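Local atomic coordinates of factor H binding protein (Treponema denticola, PDB entry 3R15), a protein that probably binds complement factor H and appears to be a lipoprotein of the spirochaete Treponema denticola. Residues G45-I48 against D49-E53; T72-A75 against Q76-A80. All coordinates share one frame; numbering follows the deposited sequence.

Contact 1: residues G45-I48 against D49-E53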
loop_
_atom_site.group_PDB
_atom_site.type_symbol
_atom_site.label_atom_id
_atom_site.label_comp_id
_atom_site.label_asym_id
_atom_site.label_seq_id
_atom_site.Cartn_x
_atom_site.Cartn_y
_atom_site.Cartn_z
ATOM N N GLY A 45 10.994 -6.902 -5.791
ATOM C CA GLY A 45 10.948 -7.919 -4.754
ATOM C C GLY A 45 10.614 -7.347 -3.386
ATOM O O GLY A 45 9.930 -7.984 -2.581
ATOM N N ALA A 46 11.103 -6.139 -3.118
ATOM C CA ALA A 46 10.792 -5.481 -1.860
ATOM C C ALA A 46 9.311 -5.100 -1.808
ATOM O O ALA A 46 8.693 -5.166 -0.742
ATOM C CB ALA A 46 11.669 -4.268 -1.662
ATOM N N VAL A 47 8.737 -4.726 -2.952
ATOM C CA VAL A 47 7.304 -4.393 -3.003
ATOM C C VAL A 47 6.468 -5.633 -2.662
ATOM O O VAL A 47 5.479 -5.561 -1.920
ATOM C CB VAL A 47 6.885 -3.827 -4.388
ATOM C CG1 VAL A 47 5.359 -3.683 -4.491
ATOM C CG2 VAL A 47 7.594 -2.486 -4.664
ATOM N N ILE A 48 6.879 -6.775 -3.201
ATOM C CA ILE A 48 6.210 -8.039 -2.908
ATOM C C ILE A 48 6.263 -8.345 -1.409
ATOM O O ILE A 48 5.242 -8.694 -0.807
ATOM C CB ILE A 48 6.835 -9.194 -3.724
ATOM C CG1 ILE A 48 6.462 -9.039 -5.197
ATOM C CG2 ILE A 48 6.358 -10.558 -3.198
ATOM C CD1 ILE A 48 7.288 -9.921 -6.131
ATOM N N ASP A 49 7.441 -8.208 -0.810
ATOM C CA ASP A 49 7.587 -8.440 0.626
ATOM C C ASP A 49 6.693 -7.482 1.416
ATOM O O ASP A 49 6.062 -7.870 2.413
ATOM C CB ASP A 49 9.047 -8.246 1.063
ATOM C CG ASP A 49 9.973 -9.344 0.558
ATOM O OD1 ASP A 49 9.482 -10.411 0.121
ATOM O OD2 ASP A 49 11.200 -9.130 0.629
ATOM N N MET A 50 6.656 -6.224 0.975
ATOM C CA MET A 50 5.863 -5.193 1.635
ATOM C C MET A 50 4.383 -5.548 1.597
ATOM O O MET A 50 3.660 -5.391 2.585
ATOM C CB MET A 50 6.072 -3.846 0.939
ATOM C CG MET A 50 5.204 -2.721 1.491
ATOM S SD MET A 50 5.424 -1.232 0.484
ATOM C CE MET A 50 4.488 -1.680 -0.943
ATOM N N LEU A 51 3.920 -6.010 0.442
ATOM C CA LEU A 51 2.519 -6.376 0.310
ATOM C C LEU A 51 2.147 -7.477 1.287
ATOM O O LEU A 51 1.078 -7.421 1.880
ATOM C CB LEU A 51 2.199 -6.836 -1.113
ATOM C CG LEU A 51 2.172 -5.706 -2.139
ATOM C CD1 LEU A 51 2.244 -6.314 -3.519
ATOM C CD2 LEU A 51 0.896 -4.905 -1.976
ATOM N N ALA A 52 3.006 -8.488 1.436
ATOM C CA ALA A 52 2.715 -9.581 2.362
ATOM C C ALA A 52 2.660 -9.076 3.806
ATOM O O ALA A 52 1.792 -9.474 4.598
ATOM C CB ALA A 52 3.751 -10.681 2.225
ATOM N N GLU A 53 3.591 -8.193 4.138
ATOM C CA GLU A 53 3.663 -7.620 5.472
ATOM C C GLU A 53 2.390 -6.836 5.782
ATOM O O GLU A 53 1.704 -7.093 6.782
ATOM C CB GLU A 53 4.893 -6.699 5.559
ATOM C CG GLU A 53 4.980 -5.912 6.846
ATOM C CD GLU A 53 6.135 -4.930 6.843
ATOM O OE1 GLU A 53 6.903 -4.899 5.854
ATOM O OE2 GLU A 53 6.268 -4.185 7.836
#

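Contact 2: residues T72-A75 against Q76-A80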
loop_
_atom_site.group_PDB
_atom_site.type_symbol
_atom_site.label_atom_id
_atom_site.label_comp_id
_atom_site.label_asym_id
_atom_site.label_seq_id
_atom_site.Cartn_x
_atom_site.Cartn_y
_atom_site.Cartn_z
ATOM N N THR A 72 6.151 -4.909 -10.179
ATOM C CA THR A 72 6.933 -3.738 -10.563
ATOM C C THR A 72 7.510 -3.006 -9.347
ATOM O O THR A 72 7.034 -3.163 -8.213
ATOM C CB THR A 72 6.130 -2.738 -11.447
ATOM O OG1 THR A 72 5.098 -2.105 -10.679
ATOM C CG2 THR A 72 5.511 -3.445 -12.646
ATOM N N SER A 73 8.555 -2.224 -9.599
ATOM C CA SER A 73 9.187 -1.407 -8.567
ATOM C C SER A 73 8.367 -0.141 -8.323
ATOM O O SER A 73 7.392 0.130 -9.030
ATOM C CB SER A 73 10.600 -1.023 -9.012
ATOM O OG SER A 73 10.556 -0.313 -10.251
ATOM N N ILE A 74 8.778 0.643 -7.330
ATOM C CA ILE A 74 8.183 1.964 -7.120
ATOM C C ILE A 74 9.279 3.036 -7.150
ATOM O O ILE A 74 10.321 2.902 -6.497
ATOM C CB ILE A 74 7.436 2.083 -5.782
ATOM C CG1 ILE A 74 6.637 0.818 -5.463
ATOM C CG2 ILE A 74 6.539 3.314 -5.803
ATOM C CD1 ILE A 74 6.039 0.835 -4.062
ATOM N N ALA A 75 9.043 4.113 -7.895
ATOM C CA ALA A 75 10.081 5.117 -8.081
ATOM C C ALA A 75 10.175 6.096 -6.915
ATOM O O ALA A 75 9.173 6.428 -6.290
ATOM C CB ALA A 75 9.847 5.873 -9.379
ATOM N N GLN A 76 11.388 6.560 -6.637
ATOM C CA GLN A 76 11.586 7.622 -5.665
ATOM C C GLN A 76 10.689 8.815 -6.000
ATOM O O GLN A 76 10.497 9.163 -7.173
ATOM C CB GLN A 76 13.050 8.078 -5.629
ATOM C CG GLN A 76 13.317 9.087 -4.523
ATOM C CD GLN A 76 14.668 9.762 -4.632
ATOM O OE1 GLN A 76 15.454 9.469 -5.533
ATOM N NE2 GLN A 76 14.946 10.676 -3.703
ATOM N N GLY A 77 10.137 9.435 -4.966
ATOM C CA GLY A 77 9.359 10.654 -5.144
ATOM C C GLY A 77 7.898 10.453 -5.506
ATOM O O GLY A 77 7.157 11.423 -5.661
ATOM N N THR A 78 7.477 9.199 -5.639
ATOM C CA THR A 78 6.082 8.908 -5.945
ATOM C C THR A 78 5.200 9.375 -4.787
ATOM O O THR A 78 5.497 9.105 -3.617
ATOM C CB THR A 78 5.866 7.403 -6.229
ATOM O OG1 THR A 78 6.720 6.992 -7.306
ATOM C CG2 THR A 78 4.428 7.133 -6.626
ATOM N N LYS A 79 4.122 10.084 -5.116
ATOM C CA LYS A 79 3.298 10.714 -4.097
ATOM C C LYS A 79 2.052 9.895 -3.790
ATOM O O LYS A 79 1.678 8.999 -4.554
ATOM C CB LYS A 79 2.906 12.129 -4.535
ATOM C CG LYS A 79 4.101 13.032 -4.836
ATOM N N ALA A 80 1.418 10.215 -2.667
ATOM C CA ALA A 80 0.258 9.468 -2.185
ATOM C C ALA A 80 -0.840 9.325 -3.220
ATOM O O ALA A 80 -1.392 8.258 -3.372
ATOM C CB ALA A 80 -0.296 10.089 -0.916
#

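Contact 1: residues G45-I48 against D49-E53
V47 meets M50 and L51 one turn further along the alpha helix 44-59, and the three side chains lie on the inward-facing side of the helix, where it meets helix 20-36 and strand 63-67. V47 runs alongside both M50 and L51, the three extending from the helix in one direction, and the same branch of V47 serves both pairs. CG1 stands anti to the backbone N of V47 (chi1 172°), beside its own carbonyl carbon, which carries it forward along the helix. V47 CG1 touches the methyl CE of M50 at 4.2 Å and CD1 of L51 at the same separation. M50 runs straight out through its first two torsions and then bends at chi3 (75°), turning CE back toward the valine. In L51, CG comes to rest 3.3 Å from V47 O, next to a carbonyl oxygen that is already engaged by L51 N.

Outside the helix, M50 reaches F29 and L33 of helix 20-36, while V47 and L51 both touch D67 of strand 63-67. V47, buried, also meets I42 and I74.

I48 and D49 belong to the exposed side. D49 folds its carboxylate back along the helix, beside the carbonyl oxygen of G45. Under all these side chains the backbone bonds run from each amide to the carbonyl four residues back: M50 N to A46 O, L51 N to V47 O and A52 N to I48 O. In the bond that begins the series, D49 N gives its hydrogen to G45 O at 3.1 Å, and the carboxyl carbon CG of D49 lies 3.4 Å from that same oxygen.

Contact 2: residues T72-A75 against Q76-A80
T78 turns back over the chain reversal A75-T78 and meets the carbonyl of A75 with both its hydroxyl and its backbone amide. At the root of the side chain, T78 CB lies 3.4 Å from A75 O and 4.2 Å from CG2 of I74. The hydroxyl branch leaves beside the backbone N (chi1 -57°), which brings OG1 to the same oxygen that the amide of T78 addresses. T78 OG1 donates to A75 O at 2.7 Å, approaching at 127° to the C=O bond and tilted 31° from the carbonyl plane. The bond from T78 N to A75 O is weak and longer, 3.3 Å, so the hydroxyl supplies the shorter of the two links across the turn. T78 OG1 also passes 4.0 Å from CG2 of I74, whose side chain crosses that of T78 at about a right angle, and 3.9 Å from CB of A75. The methyl CG2 of T78 is the other branch, beside the carbonyl carbon; beyond the turn, the side chain touches L83 of helix 80-86.

Q76 and G77 form the corner. Q76 extends outward, and its NE2 is hydrogen-bonded to the carbonyl of K38, joining the turn to the loop after helix 20-36. G77 has a positive phi, a conformation in which a side chain would press on the carbonyl oxygen before it. A glycine at this third position, with the amide of the fourth residue directed at the carbonyl of the first, is characteristic of a type II beta turn, here reinforced by the threonine hydroxyl and leading to K79, the N-cap of helix 80-86.

Contact 1, within helix 44-59, and contact 2, in the loop that leads from strand 63-67 to helix 80-86, have centres about 14 Å apart yet touch through V47 and I74. The CG2 branch of V47, the branch other than the one that meets M50 and L51, packs against I74 CG1 at 3.5 Å and lies 3.7 Å from T72 O. M50 adds a looser approach, its CE standing 4.3 Å from I74 CD1. M50 and I74 also share L33 of helix 20-36 as a neighbour, so residues 45-53 and 72-80 meet beside that helix. The junction is van der Waals packing, mostly apolar, between helix 44-59 and the loop before helix 80-86.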